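Local coordinates for putative carbohydrate metabolism domain-containing protein (Bacteroides vulgatus, PDB 3S30), which is of unknown function but probably acts in carbohydrate metabolism, perhaps as a glycoside hydrolase with a galactose-binding-like domain, at residues Y225-G230 with P336-L341; R242-N247 with S324-G329. All blocks are in the same frame, centred on the assembly; numbering follows the deposited sequence.

Contact 1: Y225-G230 with P336-L341; sequences YKYKAG and PGSTLL
K226 and K228 sit opposite L341 and T339 as the hydrogen-bonded pairs of two antiparallel strands, 225-228 and 339-341, whose axes approach to 4.7 Å at 173°. Both backbone bonds are made in each pair; in the first, K226 N meets L341 O at 3.1 Å and L341 N meets K226 O at 2.9 Å. Y227 and L340 form the non-hydrogen-bonded pair between them, and their side chains share one face. Y227 CG stands anti to the backbone N (chi1 -173°). The ring it carries has L340 CA at its edge, near its plane, and Y227 CD1 lies 4.0 Å from L340 CB. L340 also reaches Y225: CD1 packs 4.0 Å from Y225 CD2, the two side chains crossing at about a right angle. On the other face CB of K226 is 4.2 Å from CB of L341, after which the lysine leads away to a cation-pi contact with W291. Beyond the regular pairing a side chain replaces the backbone acceptor, since G230 N donates to S338 OG at 2.9 Å, fairly straight at 162°. G230 CA rests 3.6 Å from P336 O, and a CB at this position would clash with that oxygen. Strand 339-349, paired also with 166-173, thus joins 218-228 in the antiparallel framework, consistent with the beta-sandwich of galactose-binding-like domains.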
# COMPACT_ATOMS: atom_id res chain seq x y z
N TYR A 225 -1.83 14.03 -2.50
CA TYR A 225 -0.68 13.69 -1.67
C TYR A 225 0.16 14.90 -1.23
O TYR A 225 0.06 16.01 -1.78
CB TYR A 225 0.22 12.67 -2.39
CG TYR A 225 1.22 13.30 -3.34
CD1 TYR A 225 0.90 13.54 -4.66
CD2 TYR A 225 2.50 13.64 -2.90
CE1 TYR A 225 1.82 14.12 -5.53
CE2 TYR A 225 3.41 14.22 -3.75
CZ TYR A 225 3.07 14.46 -5.07
OH TYR A 225 3.99 15.04 -5.91
N LYS A 226 0.98 14.67 -0.20
CA LYS A 226 2.12 15.49 0.16
C LYS A 226 3.26 14.51 0.39
O LYS A 226 3.04 13.39 0.85
CB LYS A 226 1.87 16.28 1.45
CG LYS A 226 0.74 17.31 1.43
CD LYS A 226 0.70 18.07 2.75
CE LYS A 226 -0.37 19.15 2.77
NZ LYS A 226 -0.50 19.84 4.10
N TYR A 227 4.49 14.92 0.06
CA TYR A 227 5.65 14.05 0.23
C TYR A 227 6.88 14.84 0.57
O TYR A 227 7.15 15.90 -0.02
CB TYR A 227 5.94 13.24 -1.04
CG TYR A 227 7.04 12.19 -0.87
CD1 TYR A 227 6.88 11.11 0.00
CD2 TYR A 227 8.23 12.28 -1.56
CE1 TYR A 227 7.87 10.17 0.16
CE2 TYR A 227 9.22 11.33 -1.42
CZ TYR A 227 9.04 10.27 -0.57
OH TYR A 227 10.04 9.34 -0.44
N LYS A 228 7.63 14.30 1.52
CA LYS A 228 8.91 14.84 1.93
C LYS A 228 9.82 13.61 2.16
O LYS A 228 9.50 12.74 2.96
CB LYS A 228 8.70 15.69 3.19
CG LYS A 228 9.95 16.07 3.99
CD LYS A 228 10.72 17.21 3.38
CE LYS A 228 11.65 17.86 4.41
NZ LYS A 228 12.33 19.05 3.84
N ALA A 229 10.90 13.53 1.40
CA ALA A 229 11.93 12.51 1.61
C ALA A 229 12.64 12.70 2.97
O ALA A 229 12.76 13.82 3.45
CB ALA A 229 12.95 12.55 0.46
N GLY A 230 13.05 11.60 3.59
CA GLY A 230 13.88 11.65 4.80
C GLY A 230 15.32 12.07 4.49
O GLY A 230 15.76 12.01 3.33
N PRO A 336 14.47 6.53 6.48
CA PRO A 336 13.63 6.81 7.64
C PRO A 336 13.20 8.27 7.67
O PRO A 336 14.01 9.16 7.38
CB PRO A 336 14.57 6.51 8.82
CG PRO A 336 15.45 5.43 8.31
CD PRO A 336 15.70 5.81 6.86
N GLY A 337 11.92 8.50 7.96
CA GLY A 337 11.36 9.85 8.03
C GLY A 337 10.62 10.25 6.77
O GLY A 337 9.90 11.26 6.77
N SER A 338 10.79 9.47 5.70
CA SER A 338 10.09 9.76 4.44
C SER A 338 8.61 9.67 4.69
O SER A 338 8.12 8.63 5.14
CB SER A 338 10.49 8.80 3.31
OG SER A 338 11.74 9.15 2.76
N THR A 339 7.91 10.77 4.43
CA THR A 339 6.53 10.92 4.83
C THR A 339 5.65 11.16 3.61
O THR A 339 5.82 12.14 2.89
CB THR A 339 6.38 12.05 5.86
OG1 THR A 339 7.26 11.78 6.96
CG2 THR A 339 4.93 12.12 6.38
N LEU A 340 4.74 10.22 3.34
CA LEU A 340 3.73 10.37 2.30
C LEU A 340 2.39 10.51 2.99
O LEU A 340 1.99 9.63 3.75
CB LEU A 340 3.70 9.16 1.36
CG LEU A 340 2.73 9.18 0.18
CD1 LEU A 340 3.06 10.27 -0.85
CD2 LEU A 340 2.71 7.81 -0.50
N LEU A 341 1.73 11.65 2.75
CA LEU A 341 0.38 11.85 3.23
C LEU A 341 -0.55 11.65 2.04
O LEU A 341 -0.27 12.10 0.95
CB LEU A 341 0.20 13.24 3.87
CG LEU A 341 1.13 13.58 5.06
CD1 LEU A 341 0.84 14.96 5.65
CD2 LEU A 341 1.06 12.53 6.17

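Contact 2: R242-N247 with S324-G329; sequences RKDVFN and SASKDG
S326 OG donates to D244 OD2 at 2.6 Å, meeting that oxygen on its syn side, 16° out of the carboxylate plane. The other oxygen, D244 OD1, accepts a hydrogen bond from a water 2.7 Å away, and the same water accepts from D328 N. Between these polar links K327 N bonds V245 O at 2.6 Å, almost straight at 175°, and V245 CG2 lies alongside the lysine chain, 3.7 Å from K327 CB. D244 therefore grips, directly and through water, a type I beta turn from S326 to G329, closed by G329 N to S326 O. An alanine in place of D244 would probably leave the S326 hydroxyl and the bridging water without their carboxylate acceptor, and the turn less firmly tied. At the far end, N247 and S324 make an antiparallel hydrogen-bonded pair, where strands 247-254 and 317-324 meet. Nearer the surface, R242 NH2 and D328 OD2 form a long salt bridge of 3.8 Å, their planar groups 70° apart; D328 OD1 has K268 as its stronger partner. In the second shell, A335 N also donates to D244 OD2, and T171 OG1 hydrogen-bonds S326 OG.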
# COMPACT_ATOMS: atom_id res chain seq x y z
N ARG A 242 20.98 10.36 -0.95
CA ARG A 242 20.08 9.99 -2.01
C ARG A 242 18.65 10.42 -1.65
O ARG A 242 18.22 10.36 -0.49
CB ARG A 242 20.15 8.48 -2.28
CG ARG A 242 19.23 8.02 -3.40
CD ARG A 242 19.40 6.55 -3.66
NE ARG A 242 18.30 6.00 -4.45
CZ ARG A 242 18.13 4.71 -4.74
NH1 ARG A 242 18.99 3.79 -4.30
NH2 ARG A 242 17.10 4.33 -5.48
N LYS A 243 17.93 10.87 -2.66
CA LYS A 243 16.60 11.42 -2.45
C LYS A 243 15.61 10.27 -2.64
O LYS A 243 15.48 9.72 -3.73
CB LYS A 243 16.34 12.56 -3.45
CG LYS A 243 15.26 13.53 -3.03
CD LYS A 243 15.70 14.44 -1.88
CE LYS A 243 16.76 15.46 -2.32
NZ LYS A 243 17.12 16.42 -1.24
N ASP A 244 14.94 9.89 -1.54
CA ASP A 244 13.94 8.83 -1.56
C ASP A 244 12.76 9.23 -2.43
O ASP A 244 12.41 10.42 -2.53
CB ASP A 244 13.45 8.55 -0.13
CG ASP A 244 12.83 7.16 0.03
OD1 ASP A 244 12.76 6.37 -0.95
OD2 ASP A 244 12.41 6.86 1.17
N VAL A 245 12.15 8.24 -3.09
CA VAL A 245 10.91 8.47 -3.83
C VAL A 245 9.86 7.49 -3.34
O VAL A 245 10.18 6.42 -2.81
CB VAL A 245 11.10 8.40 -5.39
CG1 VAL A 245 12.26 9.34 -5.85
CG2 VAL A 245 11.32 6.96 -5.89
N PHE A 246 8.60 7.90 -3.48
CA PHE A 246 7.48 7.11 -3.01
C PHE A 246 6.84 6.39 -4.19
O PHE A 246 7.19 6.65 -5.34
CB PHE A 246 6.45 8.01 -2.32
CG PHE A 246 5.69 8.95 -3.25
CD1 PHE A 246 4.50 8.56 -3.84
CD2 PHE A 246 6.15 10.24 -3.48
CE1 PHE A 246 3.78 9.43 -4.67
CE2 PHE A 246 5.43 11.12 -4.31
CZ PHE A 246 4.25 10.71 -4.90
N ASN A 247 5.90 5.50 -3.92
CA ASN A 247 5.18 4.84 -5.00
C ASN A 247 3.68 4.83 -4.74
O ASN A 247 3.25 4.76 -3.60
CB ASN A 247 5.72 3.41 -5.25
CG ASN A 247 5.42 2.91 -6.68
OD1 ASN A 247 4.77 3.58 -7.47
ND2 ASN A 247 5.87 1.70 -6.99
N SER A 324 3.07 3.62 -0.91
CA SER A 324 4.30 3.47 -0.12
C SER A 324 5.10 4.76 -0.05
O SER A 324 5.30 5.41 -1.06
CB SER A 324 5.20 2.38 -0.72
OG SER A 324 6.33 2.13 0.12
N ALA A 325 5.58 5.11 1.15
CA ALA A 325 6.45 6.29 1.33
C ALA A 325 7.84 6.12 0.71
O ALA A 325 8.51 7.11 0.38
CB ALA A 325 6.58 6.64 2.80
N SER A 326 8.27 4.87 0.53
CA SER A 326 9.58 4.58 -0.08
C SER A 326 9.46 3.51 -1.17
O SER A 326 9.28 2.34 -0.87
CB SER A 326 10.59 4.14 1.00
OG SER A 326 10.68 5.10 2.04
N LYS A 327 9.57 3.93 -2.42
CA LYS A 327 9.41 3.03 -3.57
C LYS A 327 10.14 1.70 -3.37
O LYS A 327 9.55 0.64 -3.61
CB LYS A 327 9.94 3.69 -4.85
CG LYS A 327 9.96 2.76 -6.08
CD LYS A 327 10.46 3.48 -7.34
CE LYS A 327 10.28 2.60 -8.59
NZ LYS A 327 10.81 1.19 -8.42
N ASP A 328 11.40 1.78 -2.96
CA ASP A 328 12.25 0.60 -2.86
C ASP A 328 12.40 0.04 -1.44
O ASP A 328 13.25 -0.80 -1.19
CB ASP A 328 13.62 0.89 -3.48
CG ASP A 328 13.58 0.91 -5.00
OD1 ASP A 328 12.82 0.11 -5.59
OD2 ASP A 328 14.33 1.70 -5.61
N GLY A 329 11.53 0.49 -0.53
CA GLY A 329 11.54 0.05 0.85
C GLY A 329 11.17 -1.41 1.02
O GLY A 329 11.41 -1.99 2.07
O HOH W 1 12.69 3.74 -1.71

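Contact 2 lies within the chain loop that contact 1 closes, and their centres are about 9 Å apart. Both are partly buried, yet they join different elements: contact 1 pairs strands 218-228 and 339-349, contact 2 two loops that converge where 247-254 and 317-324 pair. Repeated backbone bonds carry the former; in the latter three backbone bonds are joined by a carboxylate-hydroxyl bond and a bridging water, with long, weaker ion pairs toward solvent. Their buried sides meet directly. Y227 OH probably hydrogen-bonds A325 O (2.8 Å), and S338 OG lies 2.9 Å from D244 OD2 as a probable hydrogen bond. The rings also pack, F246 CD2 lying 3.4 Å from Y227 CG.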